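Local coordinates for succinoglycan biosynthesis protein (Bacillus cereus ATCC 14579, PDB 2QGM) that is probably a hydrolase of the erythromycin esterase-like type, with a possible part in succinoglycan biosynthesis and no established substrate, at residues 74-84 with 299-310; 166-174 with 282-293. All coordinates share one frame; numbering follows the deposited sequence.

Contact 1 of 2, residues 74-84 with 299-310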
loop_
_atom_site.group_PDB
_atom_site.type_symbol
_atom_site.label_atom_id
_atom_site.label_comp_id
_atom_site.label_asym_id
_atom_site.label_seq_id
_atom_site.Cartn_x
_atom_site.Cartn_y
_atom_site.Cartn_z
ATOM N N ALA A 74 6.452 -6.177 15.963
ATOM C CA ALA A 74 6.221 -4.933 15.241
ATOM C C ALA A 74 4.720 -4.748 15.025
ATOM O O ALA A 74 4.019 -5.702 14.667
ATOM C CB ALA A 74 6.945 -4.966 13.900
ATOM N N GLN A 75 4.222 -3.530 15.239
ATOM C CA GLN A 75 2.793 -3.256 15.056
ATOM C C GLN A 75 2.428 -2.781 13.644
ATOM O O GLN A 75 1.249 -2.716 13.306
ATOM C CB GLN A 75 2.312 -2.220 16.075
ATOM C CG GLN A 75 2.468 -2.629 17.537
ATOM C CD GLN A 75 1.977 -1.543 18.473
ATOM O OE1 GLN A 75 2.385 -0.389 18.362
ATOM N NE2 GLN A 75 1.095 -1.906 19.402
ATOM N N TYR A 76 3.429 -2.436 12.835
ATOM C CA TYR A 76 3.180 -1.997 11.460
ATOM C C TYR A 76 4.009 -2.802 10.472
ATOM O O TYR A 76 5.230 -2.911 10.623
ATOM C CB TYR A 76 3.539 -0.527 11.250
ATOM C CG TYR A 76 2.711 0.457 12.029
ATOM C CD1 TYR A 76 2.947 0.673 13.382
ATOM C CD2 TYR A 76 1.737 1.224 11.399
ATOM C CE1 TYR A 76 2.243 1.639 14.089
ATOM C CE2 TYR A 76 1.024 2.202 12.097
ATOM C CZ TYR A 76 1.289 2.406 13.441
ATOM O OH TYR A 76 0.652 3.410 14.138
ATOM N N VAL A 77 3.358 -3.366 9.459
ATOM C CA VAL A 77 4.078 -4.136 8.446
ATOM C C VAL A 77 3.741 -3.628 7.050
ATOM O O VAL A 77 2.571 -3.588 6.668
ATOM C CB VAL A 77 3.740 -5.654 8.518
ATOM C CG1 VAL A 77 4.301 -6.376 7.294
ATOM C CG2 VAL A 77 4.327 -6.269 9.779
ATOM N N GLY A 78 4.767 -3.237 6.295
ATOM C CA GLY A 78 4.550 -2.766 4.937
ATOM C C GLY A 78 4.711 -3.945 4.001
ATOM O O GLY A 78 5.708 -4.657 4.079
ATOM N N LEU A 79 3.734 -4.159 3.123
ATOM C CA LEU A 79 3.761 -5.277 2.184
ATOM C C LEU A 79 3.777 -4.747 0.756
ATOM O O LEU A 79 2.738 -4.373 0.211
ATOM C CB LEU A 79 2.521 -6.158 2.375
ATOM C CG LEU A 79 2.211 -6.660 3.786
ATOM C CD1 LEU A 79 0.798 -7.239 3.820
ATOM C CD2 LEU A 79 3.239 -7.706 4.201
ATOM N N GLY A 80 4.955 -4.730 0.145
ATOM C CA GLY A 80 5.064 -4.218 -1.212
ATOM C C GLY A 80 4.781 -5.192 -2.342
ATOM O O GLY A 80 4.499 -6.370 -2.122
ATOM N N GLU A 81 4.834 -4.666 -3.561
ATOM C CA GLU A 81 4.642 -5.443 -4.780
ATOM C C GLU A 81 5.566 -4.852 -5.840
ATOM O O GLU A 81 5.616 -3.627 -6.036
ATOM C CB GLU A 81 3.169 -5.413 -5.227
ATOM C CG GLU A 81 2.514 -4.044 -5.175
ATOM C CD GLU A 81 1.009 -4.130 -5.318
ATOM O OE1 GLU A 81 0.396 -4.956 -4.611
ATOM O OE2 GLU A 81 0.430 -3.368 -6.125
ATOM N N ASN A 82 6.318 -5.727 -6.505
ATOM C CA ASN A 82 7.276 -5.300 -7.515
ATOM C C ASN A 82 6.630 -4.601 -8.706
ATOM O O ASN A 82 7.229 -3.714 -9.314
ATOM C CB ASN A 82 8.110 -6.491 -7.995
ATOM C CG ASN A 82 9.518 -6.084 -8.376
ATOM O OD1 ASN A 82 9.803 -4.896 -8.529
ATOM N ND2 ASN A 82 10.407 -7.062 -8.528
ATOM N N THR A 83 5.420 -5.021 -9.053
ATOM C CA THR A 83 4.679 -4.401 -10.141
ATOM C C THR A 83 3.251 -4.297 -9.646
ATOM O O THR A 83 2.937 -4.748 -8.537
ATOM C CB THR A 83 4.673 -5.255 -11.432
ATOM O OG1 THR A 83 3.629 -6.236 -11.352
ATOM C CG2 THR A 83 6.017 -5.950 -11.619
ATOM N N HIS A 84 2.388 -3.700 -10.462
ATOM C CA HIS A 84 0.969 -3.563 -10.141
ATOM C C HIS A 84 0.178 -4.531 -11.021
ATOM O O HIS A 84 -1.013 -4.346 -11.238
ATOM C CB HIS A 84 0.497 -2.129 -10.406
ATOM C CG HIS A 84 0.758 -1.186 -9.271
ATOM N ND1 HIS A 84 1.063 0.146 -9.457
ATOM C CD2 HIS A 84 0.703 -1.371 -7.930
ATOM C CE1 HIS A 84 1.187 0.738 -8.282
ATOM N NE2 HIS A 84 0.972 -0.162 -7.339
ATOM N N GLY A 299 -4.791 -3.100 17.803
ATOM C CA GLY A 299 -4.416 -4.322 17.111
ATOM C C GLY A 299 -3.094 -4.090 16.407
ATOM O O GLY A 299 -2.170 -3.543 17.004
ATOM N N LYS A 300 -3.002 -4.503 15.147
ATOM C CA LYS A 300 -1.785 -4.312 14.363
ATOM C C LYS A 300 -2.184 -3.905 12.950
ATOM O O LYS A 300 -3.266 -4.252 12.478
ATOM C CB LYS A 300 -0.956 -5.595 14.333
ATOM C CG LYS A 300 -0.464 -6.051 15.697
ATOM C CD LYS A 300 0.310 -7.351 15.548
ATOM C CE LYS A 300 0.914 -7.804 16.856
ATOM N NZ LYS A 300 1.515 -9.154 16.696
ATOM N N THR A 301 -1.291 -3.181 12.278
ATOM C CA THR A 301 -1.562 -2.656 10.944
ATOM C C THR A 301 -0.697 -3.119 9.790
ATOM O O THR A 301 0.529 -3.162 9.871
ATOM C CB THR A 301 -1.496 -1.126 10.965
ATOM O OG1 THR A 301 -2.395 -0.646 11.963
ATOM C CG2 THR A 301 -1.885 -0.545 9.611
HETATM N N MSE A 302 -1.371 -3.452 8.697
HETATM C CA MSE A 302 -0.716 -3.889 7.479
HETATM C C MSE A 302 -0.875 -2.785 6.440
HETATM O O MSE A 302 -1.964 -2.241 6.272
HETATM C CB MSE A 302 -1.372 -5.161 6.951
HETATM C CG MSE A 302 -1.308 -6.365 7.890
HETATM SE SE MSE A 302 -2.547 -7.762 7.314
HETATM C CE MSE A 302 -4.158 -6.945 7.972
ATOM N N VAL A 303 0.211 -2.442 5.758
ATOM C CA VAL A 303 0.158 -1.427 4.714
ATOM C C VAL A 303 0.451 -2.115 3.378
ATOM O O VAL A 303 1.561 -2.589 3.129
ATOM C CB VAL A 303 1.179 -0.297 4.962
ATOM C CG1 VAL A 303 1.167 0.703 3.791
ATOM C CG2 VAL A 303 0.833 0.413 6.262
ATOM N N TRP A 304 -0.576 -2.192 2.542
ATOM C CA TRP A 304 -0.475 -2.816 1.227
ATOM C C TRP A 304 -0.288 -1.711 0.199
ATOM O O TRP A 304 -1.160 -0.855 0.032
ATOM C CB TRP A 304 -1.760 -3.595 0.929
ATOM C CG TRP A 304 -1.845 -4.193 -0.453
ATOM C CD1 TRP A 304 -1.774 -3.532 -1.644
ATOM C CD2 TRP A 304 -2.106 -5.568 -0.772
ATOM N NE1 TRP A 304 -1.982 -4.411 -2.687
ATOM C CE2 TRP A 304 -2.187 -5.665 -2.176
ATOM C CE3 TRP A 304 -2.281 -6.726 -0.004
ATOM C CZ2 TRP A 304 -2.439 -6.876 -2.833
ATOM C CZ3 TRP A 304 -2.531 -7.931 -0.655
ATOM C CH2 TRP A 304 -2.607 -7.995 -2.056
ATOM N N ALA A 305 0.842 -1.722 -0.495
ATOM C CA ALA A 305 1.107 -0.688 -1.492
ATOM C C ALA A 305 2.249 -1.141 -2.374
ATOM O O ALA A 305 2.791 -2.223 -2.181
ATOM C CB ALA A 305 1.474 0.620 -0.788
ATOM N N HIS A 306 2.600 -0.322 -3.351
ATOM C CA HIS A 306 3.704 -0.655 -4.230
ATOM C C HIS A 306 5.001 -0.603 -3.421
ATOM O O HIS A 306 5.064 0.069 -2.395
ATOM C CB HIS A 306 3.792 0.354 -5.373
ATOM C CG HIS A 306 4.701 -0.073 -6.482
ATOM N ND1 HIS A 306 6.076 -0.066 -6.370
ATOM C CD2 HIS A 306 4.429 -0.557 -7.718
ATOM C CE1 HIS A 306 6.609 -0.529 -7.486
ATOM N NE2 HIS A 306 5.630 -0.834 -8.321
ATOM N N ASN A 307 6.028 -1.313 -3.880
ATOM C CA ASN A 307 7.335 -1.292 -3.217
ATOM C C ASN A 307 7.752 0.150 -2.965
ATOM O O ASN A 307 8.269 0.491 -1.906
ATOM C CB ASN A 307 8.416 -1.917 -4.104
ATOM C CG ASN A 307 8.475 -3.427 -4.006
ATOM O OD1 ASN A 307 7.871 -4.040 -3.123
ATOM N ND2 ASN A 307 9.237 -4.039 -4.909
ATOM N N ILE A 308 7.548 0.994 -3.968
ATOM C CA ILE A 308 7.924 2.399 -3.874
ATOM C C ILE A 308 7.418 3.112 -2.618
ATOM O O ILE A 308 8.167 3.849 -1.973
ATOM C CB ILE A 308 7.419 3.168 -5.109
ATOM C CG1 ILE A 308 8.151 2.680 -6.359
ATOM C CG2 ILE A 308 7.578 4.673 -4.890
ATOM C CD1 ILE A 308 9.640 2.960 -6.365
ATOM N N HIS A 309 6.154 2.890 -2.273
ATOM C CA HIS A 309 5.555 3.552 -1.121
ATOM C C HIS A 309 5.871 2.964 0.250
ATOM O O HIS A 309 5.881 3.691 1.238
ATOM C CB HIS A 309 4.034 3.636 -1.311
ATOM C CG HIS A 309 3.626 4.431 -2.510
ATOM N ND1 HIS A 309 3.741 5.801 -2.570
ATOM C CD2 HIS A 309 3.143 4.037 -3.715
ATOM C CE1 HIS A 309 3.345 6.221 -3.760
ATOM N NE2 HIS A 309 2.979 5.169 -4.472
ATOM N N ILE A 310 6.128 1.660 0.324
ATOM C CA ILE A 310 6.429 1.056 1.616
ATOM C C ILE A 310 7.915 1.073 1.981
ATOM O O ILE A 310 8.272 0.902 3.149
ATOM C CB ILE A 310 5.892 -0.407 1.703
ATOM C CG1 ILE A 310 6.585 -1.306 0.685
ATOM C CG2 ILE A 310 4.383 -0.413 1.488
ATOM C CD1 ILE A 310 7.796 -2.042 1.239
HETATM O O HOH W 1 3.790 -8.331 15.239
#

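Contact 2 of 2, residues 166-174 with 282-293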
loop_
_atom_site.group_PDB
_atom_site.type_symbol
_atom_site.label_atom_id
_atom_site.label_comp_id
_atom_site.label_asym_id
_atom_site.label_seq_id
_atom_site.Cartn_x
_atom_site.Cartn_y
_atom_site.Cartn_z
ATOM N N GLN A 166 -10.412 -4.170 9.688
ATOM C CA GLN A 166 -10.884 -2.874 9.228
ATOM C C GLN A 166 -10.185 -2.601 7.900
ATOM O O GLN A 166 -8.978 -2.813 7.770
ATOM C CB GLN A 166 -10.516 -1.779 10.241
ATOM C CG GLN A 166 -11.210 -1.917 11.599
ATOM C CD GLN A 166 -12.720 -1.809 11.499
ATOM O OE1 GLN A 166 -13.248 -0.904 10.850
ATOM N NE2 GLN A 166 -13.425 -2.725 12.156
ATOM N N PHE A 167 -10.942 -2.153 6.907
ATOM C CA PHE A 167 -10.350 -1.830 5.617
ATOM C C PHE A 167 -10.238 -0.313 5.569
ATOM O O PHE A 167 -11.231 0.390 5.797
ATOM C CB PHE A 167 -11.243 -2.318 4.473
ATOM C CG PHE A 167 -10.571 -2.272 3.132
ATOM C CD1 PHE A 167 -10.229 -1.049 2.547
ATOM C CD2 PHE A 167 -10.231 -3.445 2.476
ATOM C CE1 PHE A 167 -9.551 -1.008 1.326
ATOM C CE2 PHE A 167 -9.556 -3.416 1.257
ATOM C CZ PHE A 167 -9.212 -2.198 0.678
ATOM N N ILE A 168 -9.033 0.183 5.295
ATOM C CA ILE A 168 -8.789 1.619 5.223
ATOM C C ILE A 168 -8.194 1.987 3.863
ATOM O O ILE A 168 -7.216 1.376 3.425
ATOM C CB ILE A 168 -7.780 2.086 6.315
ATOM C CG1 ILE A 168 -8.279 1.719 7.708
ATOM C CG2 ILE A 168 -7.533 3.577 6.195
ATOM C CD1 ILE A 168 -7.737 0.405 8.211
ATOM N N GLY A 169 -8.790 2.978 3.204
ATOM C CA GLY A 169 -8.276 3.448 1.925
ATOM C C GLY A 169 -7.358 4.617 2.242
ATOM O O GLY A 169 -7.824 5.692 2.614
ATOM N N LEU A 170 -6.054 4.404 2.107
ATOM C CA LEU A 170 -5.053 5.421 2.437
ATOM C C LEU A 170 -4.935 6.606 1.494
ATOM O O LEU A 170 -4.606 7.713 1.929
ATOM C CB LEU A 170 -3.667 4.782 2.497
ATOM C CG LEU A 170 -3.387 3.622 3.448
ATOM C CD1 LEU A 170 -2.014 3.048 3.114
ATOM C CD2 LEU A 170 -3.446 4.097 4.886
ATOM N N ASP A 171 -5.181 6.355 0.214
ATOM C CA ASP A 171 -5.015 7.359 -0.832
ATOM C C ASP A 171 -6.004 8.502 -0.948
ATOM O O ASP A 171 -7.126 8.462 -0.431
ATOM C CB ASP A 171 -4.893 6.672 -2.197
ATOM C CG ASP A 171 -3.666 7.131 -2.976
ATOM O OD1 ASP A 171 -3.283 8.310 -2.843
ATOM O OD2 ASP A 171 -3.094 6.314 -3.728
ATOM N N LEU A 172 -5.546 9.524 -1.667
ATOM C CA LEU A 172 -6.300 10.749 -1.893
ATOM C C LEU A 172 -6.220 11.199 -3.353
ATOM O O LEU A 172 -6.010 12.379 -3.628
ATOM C CB LEU A 172 -5.735 11.860 -1.000
ATOM C CG LEU A 172 -5.863 11.720 0.521
ATOM C CD1 LEU A 172 -5.089 12.834 1.231
ATOM C CD2 LEU A 172 -7.335 11.783 0.892
ATOM N N LYS A 173 -6.383 10.273 -4.292
ATOM C CA LYS A 173 -6.321 10.655 -5.699
ATOM C C LYS A 173 -7.672 11.165 -6.190
ATOM O O LYS A 173 -7.795 11.642 -7.318
ATOM C CB LYS A 173 -5.846 9.479 -6.547
ATOM C CG LYS A 173 -4.459 9.003 -6.158
ATOM C CD LYS A 173 -3.914 7.987 -7.131
ATOM C CE LYS A 173 -4.779 6.748 -7.165
ATOM N NZ LYS A 173 -4.158 5.689 -8.008
ATOM N N ALA A 174 -8.672 11.088 -5.314
ATOM C CA ALA A 174 -10.023 11.543 -5.608
ATOM C C ALA A 174 -10.886 11.477 -4.347
ATOM O O ALA A 174 -10.604 10.700 -3.431
ATOM C CB ALA A 174 -10.650 10.673 -6.696
ATOM N N HIS A 282 1.512 14.147 -0.295
ATOM C CA HIS A 282 0.795 12.916 -0.591
ATOM C C HIS A 282 1.334 11.740 0.228
ATOM O O HIS A 282 0.555 10.987 0.828
ATOM C CB HIS A 282 0.891 12.591 -2.082
ATOM C CG HIS A 282 0.260 11.283 -2.451
ATOM N ND1 HIS A 282 0.977 10.110 -2.529
ATOM C CD2 HIS A 282 -1.023 10.966 -2.742
ATOM C CE1 HIS A 282 0.158 9.122 -2.857
ATOM N NE2 HIS A 282 -1.057 9.615 -2.991
ATOM N N GLU A 283 2.657 11.582 0.256
ATOM C CA GLU A 283 3.270 10.475 1.002
ATOM C C GLU A 283 3.074 10.659 2.506
ATOM O O GLU A 283 2.860 9.694 3.247
ATOM C CB GLU A 283 4.760 10.364 0.656
ATOM C CG GLU A 283 5.043 10.075 -0.820
ATOM C CD GLU A 283 4.313 8.839 -1.343
ATOM O OE1 GLU A 283 4.591 7.715 -0.868
ATOM O OE2 GLU A 283 3.461 8.996 -2.238
ATOM N N GLN A 284 3.143 11.909 2.946
ATOM C CA GLN A 284 2.951 12.256 4.342
ATOM C C GLN A 284 1.561 11.754 4.774
ATOM O O GLN A 284 1.422 11.085 5.798
ATOM C CB GLN A 284 3.041 13.776 4.472
ATOM C CG GLN A 284 3.261 14.344 5.852
ATOM C CD GLN A 284 3.676 15.803 5.756
ATOM O OE1 GLN A 284 4.659 16.130 5.083
ATOM N NE2 GLN A 284 2.929 16.686 6.416
ATOM N N TYR A 285 0.547 12.059 3.971
ATOM C CA TYR A 285 -0.814 11.656 4.275
ATOM C C TYR A 285 -1.041 10.150 4.211
ATOM O O TYR A 285 -1.860 9.613 4.961
ATOM C CB TYR A 285 -1.796 12.402 3.365
ATOM C CG TYR A 285 -1.742 13.901 3.583
ATOM C CD1 TYR A 285 -1.370 14.424 4.821
ATOM C CD2 TYR A 285 -2.084 14.792 2.571
ATOM C CE1 TYR A 285 -1.341 15.804 5.047
ATOM C CE2 TYR A 285 -2.058 16.174 2.785
ATOM C CZ TYR A 285 -1.687 16.670 4.027
ATOM O OH TYR A 285 -1.672 18.032 4.257
ATOM N N LEU A 286 -0.329 9.449 3.333
ATOM C CA LEU A 286 -0.491 7.999 3.294
ATOM C C LEU A 286 -0.079 7.474 4.666
ATOM O O LEU A 286 -0.778 6.657 5.269
ATOM C CB LEU A 286 0.409 7.367 2.235
ATOM C CG LEU A 286 0.001 7.551 0.775
ATOM C CD1 LEU A 286 1.014 6.826 -0.113
ATOM C CD2 LEU A 286 -1.408 6.983 0.544
ATOM N N ALA A 287 1.067 7.956 5.145
ATOM C CA ALA A 287 1.593 7.561 6.444
ATOM C C ALA A 287 0.648 7.953 7.566
ATOM O O ALA A 287 0.397 7.160 8.478
ATOM C CB ALA A 287 2.964 8.189 6.670
ATOM N N ASP A 288 0.126 9.176 7.510
ATOM C CA ASP A 288 -0.795 9.641 8.540
ATOM C C ASP A 288 -2.003 8.715 8.624
ATOM O O ASP A 288 -2.420 8.321 9.708
ATOM C CB ASP A 288 -1.287 11.061 8.239
ATOM C CG ASP A 288 -0.208 12.113 8.412
ATOM O OD1 ASP A 288 0.816 11.844 9.085
ATOM O OD2 ASP A 288 -0.400 13.220 7.873
ATOM N N HIS A 289 -2.567 8.370 7.474
ATOM C CA HIS A 289 -3.729 7.495 7.480
ATOM C C HIS A 289 -3.421 6.121 8.064
ATOM O O HIS A 289 -4.228 5.572 8.815
ATOM C CB HIS A 289 -4.304 7.371 6.071
ATOM C CG HIS A 289 -5.145 8.546 5.671
ATOM N ND1 HIS A 289 -5.395 8.872 4.355
ATOM C CD2 HIS A 289 -5.807 9.462 6.417
ATOM C CE1 HIS A 289 -6.174 9.938 4.308
ATOM N NE2 HIS A 289 -6.439 10.317 5.545
ATOM N N ALA A 290 -2.252 5.576 7.746
ATOM C CA ALA A 290 -1.874 4.268 8.275
ATOM C C ALA A 290 -1.784 4.308 9.802
ATOM O O ALA A 290 -2.268 3.403 10.490
ATOM C CB ALA A 290 -0.553 3.840 7.688
HETATM N N MSE A 291 -1.161 5.362 10.325
HETATM C CA MSE A 291 -1.019 5.527 11.764
HETATM C C MSE A 291 -2.345 5.877 12.416
HETATM O O MSE A 291 -2.588 5.513 13.561
HETATM C CB MSE A 291 0.053 6.578 12.064
HETATM C CG MSE A 291 1.439 6.026 11.740
HETATM SE SE MSE A 291 2.938 7.194 12.088
HETATM C CE MSE A 291 2.732 7.389 14.005
ATOM N N TRP A 292 -3.214 6.575 11.691
ATOM C CA TRP A 292 -4.513 6.908 12.251
ATOM C C TRP A 292 -5.275 5.602 12.505
ATOM O O TRP A 292 -5.963 5.454 13.507
ATOM C CB TRP A 292 -5.320 7.785 11.289
ATOM C CG TRP A 292 -6.772 7.844 11.651
ATOM C CD1 TRP A 292 -7.359 8.650 12.584
ATOM C CD2 TRP A 292 -7.811 7.016 11.122
ATOM N NE1 TRP A 292 -8.703 8.373 12.669
ATOM C CE2 TRP A 292 -9.008 7.367 11.779
ATOM C CE3 TRP A 292 -7.849 6.002 10.152
ATOM C CZ2 TRP A 292 -10.232 6.743 11.505
ATOM C CZ3 TRP A 292 -9.063 5.381 9.877
ATOM C CH2 TRP A 292 -10.238 5.756 10.553
ATOM N N ALA A 293 -5.138 4.652 11.588
ATOM C CA ALA A 293 -5.826 3.385 11.721
ATOM C C ALA A 293 -5.358 2.630 12.962
ATOM O O ALA A 293 -6.170 2.068 13.704
ATOM C CB ALA A 293 -5.603 2.534 10.482
#

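Contact 1 of 2, residues 74-84 with 299-310
Val77 pairs with Met302, a selenomethionine, on neighbouring parallel strands, 76-79 and 301-304, in the middle of the mixed sheet of this erythromycin esterase-like fold. Backbone bonds zip the strands together: Thr301 N to Gln75 O, Val77 N to Thr301 O, Val303 N to Val77 O, and Leu79 N to Val303 O at 2.7 Å, nearly straight at 175°. A weak bond from Ala305 N to Leu79 O closes the series.

Tyr76 lies alongside Thr301 on the face covered by helix 276-297, with Tyr76 CD2 4.0 Å from Thr301 CB; on the face of Val77, Leu79 CD1 packs on Met302 CB.

Polar contacts come at and beyond the strands' C-terminal ends. Glu81 OE1 lies 3.1 Å from Trp304 NE1; Lys93 forms a salt bridge with OE1, and Tyr140, the main polar partner of Trp304, bonds Glu81 OE2. With CG anti to the backbone N (chi1 -167°), His306 sets its ring centre under Glu81 O, which accepts from Asn307 N, and its edge against the face of His84. His306 NE2 bonds Ile410 O, while its ND1 caps the short helix 307-310, accepting in the ring plane from Ile308 N at 3.0 Å.

Contact 2 of 2, residues 166-174 with 282-293
Strand 166-171, an outermost strand of the central sheet, packs against helix 276-297, whose 282-293 part runs nearly antiparallel to it, at 161°. Apolar side chains make the bulk of the interface. Ile168 CD1 rests on Ala293 CB at 3.8 Å, and its CG1 comes to the edge of the Trp292 ring. Leu170 reaches into the helix surface: its CD2 methyl sits 3.4 Å from Ala290 N and touches His289 CB, while its CB meets Leu286 CD2 at 3.7 Å. Further on, Leu172 CD1 packs on Tyr285 CD2, the two side chains crossing at about a right angle.

Two histidines add polar ties near the strand's C-terminal end. His289 ND1 donates to Leu170 O at 2.8 Å, with the oxygen in the plane of the ring. His282, its CG anti to the backbone N (chi1 176°), carries its ring toward the strand, where NE2 donates to the syn side of Asp171 OD1 at 2.6 Å. Leu172 N binds the anti side, so two donors grip OD1, and His282 ND1 donates in turn to Glu283 OE2. The result is a Glu-His-Asp hydrogen-bond chain beside the strand's C-terminal end, within a helix-on-sheet layer characteristic of alpha/beta folds.

How the contacts relate
From the N terminus, the chain lays down strand 76-79, then passes through strand 108-111 to strand 166-171 at one border of the sheet. A long, mostly helical excursion follows before helix 276-297 returns against that border strand, closing contact 2. The same helix leads directly into strand 301-304, which slots in beside strand 76-79 and closes contact 1, so contact 2 is nested inside the larger loop. Their centres lie about 12 Å apart, and they touch: His309 ND1 is 2.7 Å from Glu283 OE1, probably hydrogen-bonded, while Tyr76 OH packs on Met291 CA. Helix 276-297 thereby ties the border of the sheet to its middle.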